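Local coordinates for protein cysteine hydrolase (Staphylococcus aureus, PDB 6KUA) that catalyses the hydrolysis of nicotinamide to nicotinic acid and ammonia, as a nicotinamidase of the isochorismatase-like cysteine hydrolase family, at residues K88-I93 / V99-K104. Residues are numbered along the deposited sequence; the frame is centred on the assembly and turned at random.
Sequences KLYETI and VHFIDK
Tyr90 reaches from helix 84-93 toward strand 99-104, its outer end lying against Phe101 and one ring carbon against Val99. With CG anti to the backbone N (chi1 171°), the ring is carried out toward the strand, and OH comes 3.5 Å from Phe101 CD2. The two rings meet obliquely, centroids 5.7 Å apart and planes at 52°. Nearer the helix, Tyr90 CE1 lies 4.0 Å from Val99 CG1. Tyrosine suits this margin because its ring packs against apolar neighbours while its hydroxyl keeps a polar partner: a water 3.2 Å from Tyr90 OH also donates a weak bond to Val99 O.

The other methyl of Val99, CG2, turns to Ile93, 3.9 Å from Ile93 CD1 and 3.5 Å from Ile93 O. Two branched aliphatic residues fit this buried corner, where compact side chains cross at about a right angle; Ile93 also touches Ile39 of helix 32-44. No direct hydrogen bond joins 88-93 to 99-104; apart from the water, the contact is apolar packing.

Phe51 of the adjacent strand 48-54 meets the Tyr90 ring edge-to-face and also touches Phe101, tying the helix to a second strand. Strand 48-54, helix 84-93 and strand 99-104, the last an edge strand of this chain's parallel sheet, form a beta-alpha-beta crossover, the repeating element of the three-layer alpha/beta/alpha isochorismatase-like fold.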
ATOM      1  N   LYS A  88      21.075 -21.904  13.490  1.00 35.98           N
ATOM      2  CA  LYS A  88      21.372 -22.355  14.847  1.00 40.47           C
ATOM      3  C   LYS A  88      21.074 -21.263  15.863  1.00 42.41           C
ATOM      4  O   LYS A  88      20.391 -21.500  16.869  1.00 42.07           O
ATOM      5  CB  LYS A  88      22.839 -22.781  14.958  1.00 41.17           C
ATOM      6  CG  LYS A  88      23.208 -24.037  14.196  1.00 44.80           C
ATOM      7  CD  LYS A  88      24.418 -24.731  14.827  1.00 45.30           C
ATOM      8  CE  LYS A  88      25.668 -23.847  14.790  1.00 49.43           C
ATOM      9  NZ  LYS A  88      26.807 -24.470  14.031  1.00 42.77           N
ATOM     10  N   LEU A  89      21.607 -20.057  15.625  1.00 39.00           N
ATOM     11  CA  LEU A  89      21.357 -18.942  16.531  1.00 33.77           C
ATOM     12  C   LEU A  89      19.864 -18.677  16.666  1.00 37.38           C
ATOM     13  O   LEU A  89      19.368 -18.430  17.772  1.00 40.70           O
ATOM     14  CB  LEU A  89      22.096 -17.695  16.037  1.00 35.17           C
ATOM     15  CG  LEU A  89      22.015 -16.400  16.842  1.00 32.71           C
ATOM     16  CD1 LEU A  89      22.256 -16.663  18.324  1.00 35.91           C
ATOM     17  CD2 LEU A  89      23.021 -15.389  16.308  1.00 33.12           C
ATOM     18  N   TYR A  90      19.124 -18.766  15.556  1.00 31.91           N
ATOM     19  CA  TYR A  90      17.698 -18.462  15.594  1.00 35.45           C
ATOM     20  C   TYR A  90      16.956 -19.405  16.532  1.00 37.30           C
ATOM     21  O   TYR A  90      16.070 -18.971  17.277  1.00 36.86           O
ATOM     22  CB  TYR A  90      17.104 -18.526  14.184  1.00 31.07           C
ATOM     23  CG  TYR A  90      15.585 -18.437  14.163  1.00 35.52           C
ATOM     24  CD1 TYR A  90      14.935 -17.211  14.301  1.00 31.87           C
ATOM     25  CD2 TYR A  90      14.800 -19.577  14.014  1.00 35.98           C
ATOM     26  CE1 TYR A  90      13.547 -17.125  14.296  1.00 33.01           C
ATOM     27  CE2 TYR A  90      13.412 -19.499  14.003  1.00 35.73           C
ATOM     28  CZ  TYR A  90      12.794 -18.273  14.139  1.00 34.04           C
ATOM     29  OH  TYR A  90      11.421 -18.181  14.127  1.00 36.50           O
ATOM     30  N   GLU A  91      17.312 -20.698  16.522  1.00 38.76           N
ATOM     31  CA  GLU A  91      16.662 -21.657  17.415  1.00 40.82           C
ATOM     32  C   GLU A  91      16.778 -21.246  18.881  1.00 38.55           C
ATOM     33  O   GLU A  91      15.850 -21.483  19.661  1.00 44.21           O
ATOM     34  CB  GLU A  91      17.251 -23.061  17.220  1.00 43.86           C
ATOM     35  CG  GLU A  91      17.112 -23.632  15.811  1.00 42.21           C
ATOM     36  CD  GLU A  91      15.701 -23.504  15.240  1.00 51.82           C
ATOM     37  OE1 GLU A  91      15.574 -23.238  14.016  1.00 51.83           O
ATOM     38  OE2 GLU A  91      14.727 -23.669  16.012  1.00 51.02           O
ATOM     39  N   THR A  92      17.883 -20.620  19.272  1.00 39.73           N
ATOM     40  CA  THR A  92      18.077 -20.242  20.669  1.00 37.53           C
ATOM     41  C   THR A  92      17.477 -18.888  21.037  1.00 40.33           C
ATOM     42  O   THR A  92      17.465 -18.551  22.225  1.00 41.12           O
ATOM     43  CB  THR A  92      19.569 -20.217  21.032  1.00 37.23           C
ATOM     44  OG1 THR A  92      20.111 -18.924  20.743  1.00 43.87           O
ATOM     45  CG2 THR A  92      20.341 -21.275  20.261  1.00 40.13           C
ATOM     46  N   ILE A  93      17.000 -18.091  20.077  1.00 38.40           N
ATOM     47  CA  ILE A  93      16.429 -16.786  20.396  1.00 35.92           C
ATOM     48  C   ILE A  93      15.003 -16.618  19.883  1.00 33.96           C
ATOM     49  O   ILE A  93      14.385 -15.581  20.144  1.00 32.30           O
ATOM     50  CB  ILE A  93      17.319 -15.625  19.894  1.00 36.45           C
ATOM     51  CG1 ILE A  93      17.499 -15.662  18.368  1.00 34.95           C
ATOM     52  CG2 ILE A  93      18.679 -15.638  20.575  1.00 32.60           C
ATOM     53  CD1 ILE A  93      18.165 -14.407  17.822  1.00 28.10           C
ATOM     54  N   VAL A  99      12.386 -10.797  18.441  1.00 27.47           N
ATOM     55  CA  VAL A  99      12.724 -11.660  17.312  1.00 26.39           C
ATOM     56  C   VAL A  99      11.437 -12.032  16.590  1.00 27.90           C
ATOM     57  O   VAL A  99      10.485 -12.505  17.220  1.00 29.52           O
ATOM     58  CB  VAL A  99      13.469 -12.933  17.756  1.00 30.08           C
ATOM     59  CG1 VAL A  99      13.649 -13.883  16.585  1.00 30.79           C
ATOM     60  CG2 VAL A  99      14.809 -12.577  18.378  1.00 28.05           C
ATOM     61  N   HIS A 100      11.409 -11.830  15.275  1.00 23.29           N
ATOM     62  CA  HIS A 100      10.200 -12.044  14.488  1.00 23.73           C
ATOM     63  C   HIS A 100      10.517 -12.811  13.219  1.00 23.64           C
ATOM     64  O   HIS A 100      11.586 -12.651  12.614  1.00 22.60           O
ATOM     65  CB  HIS A 100       9.522 -10.732  14.102  1.00 25.79           C
ATOM     66  CG  HIS A 100       9.471  -9.744  15.220  1.00 29.04           C
ATOM     67  ND1 HIS A 100       8.327  -9.506  15.949  1.00 31.41           N
ATOM     68  CD2 HIS A 100      10.433  -8.954  15.755  1.00 24.89           C
ATOM     69  CE1 HIS A 100       8.581  -8.596  16.874  1.00 34.12           C
ATOM     70  NE2 HIS A 100       9.853  -8.251  16.782  1.00 30.84           N
ATOM     71  N   PHE A 101       9.552 -13.626  12.813  1.00 25.00           N
ATOM     72  CA  PHE A 101       9.650 -14.436  11.614  1.00 26.45           C
ATOM     73  C   PHE A 101       8.430 -14.135  10.764  1.00 27.71           C
ATOM     74  O   PHE A 101       7.299 -14.284  11.231  1.00 26.98           O
ATOM     75  CB  PHE A 101       9.730 -15.919  11.962  1.00 26.64           C
ATOM     76  CG  PHE A 101      10.215 -16.772  10.837  1.00 27.75           C
ATOM     77  CD1 PHE A 101       9.355 -17.136   9.812  1.00 28.51           C
ATOM     78  CD2 PHE A 101      11.531 -17.213  10.802  1.00 30.00           C
ATOM     79  CE1 PHE A 101       9.795 -17.942   8.763  1.00 35.08           C
ATOM     80  CE2 PHE A 101      11.985 -18.010   9.763  1.00 30.43           C
ATOM     81  CZ  PHE A 101      11.109 -18.384   8.744  1.00 33.14           C
ATOM     82  N   ILE A 102       8.659 -13.703   9.532  1.00 26.95           N
ATOM     83  CA  ILE A 102       7.606 -13.174   8.678  1.00 26.60           C
ATOM     84  C   ILE A 102       7.695 -13.906   7.346  1.00 24.03           C
ATOM     85  O   ILE A 102       8.766 -13.925   6.729  1.00 26.27           O
ATOM     86  CB  ILE A 102       7.759 -11.655   8.483  1.00 30.92           C
ATOM     87  CG1 ILE A 102       7.479 -10.923   9.802  1.00 30.53           C
ATOM     88  CG2 ILE A 102       6.868 -11.145   7.355  1.00 29.00           C
ATOM     89  CD1 ILE A 102       7.354  -9.444   9.647  1.00 30.14           C
ATOM     90  N   ASP A 103       6.591 -14.538   6.927  1.00 28.12           N
ATOM     91  CA  ASP A 103       6.487 -15.122   5.591  1.00 28.42           C
ATOM     92  C   ASP A 103       6.137 -14.046   4.575  1.00 22.50           C
ATOM     93  O   ASP A 103       5.282 -13.193   4.827  1.00 29.89           O
ATOM     94  CB  ASP A 103       5.402 -16.203   5.529  1.00 31.72           C
ATOM     95  CG  ASP A 103       5.631 -17.337   6.497  1.00 40.30           C
ATOM     96  OD1 ASP A 103       6.774 -17.848   6.601  1.00 41.72           O
ATOM     97  OD2 ASP A 103       4.639 -17.738   7.140  1.00 45.45           O
ATOM     98  N   LYS A 104       6.790 -14.092   3.422  1.00 21.82           N
ATOM     99  CA  LYS A 104       6.531 -13.138   2.354  1.00 24.30           C
ATOM    100  C   LYS A 104       6.264 -13.896   1.061  1.00 27.63           C
ATOM    101  O   LYS A 104       6.715 -15.030   0.893  1.00 30.56           O
ATOM    102  CB  LYS A 104       7.702 -12.151   2.163  1.00 26.86           C
ATOM    103  CG  LYS A 104       9.028 -12.767   1.726  1.00 25.47           C
ATOM    104  CD  LYS A 104      10.112 -11.698   1.745  1.00 25.69           C
ATOM    105  CE  LYS A 104      11.478 -12.229   1.350  1.00 30.18           C
ATOM    106  NZ  LYS A 104      11.642 -12.380  -0.117  1.00 28.56           N
TER
HETATM  107  O   HOH W   1      10.448 -15.762  16.047  1.00 35.97           O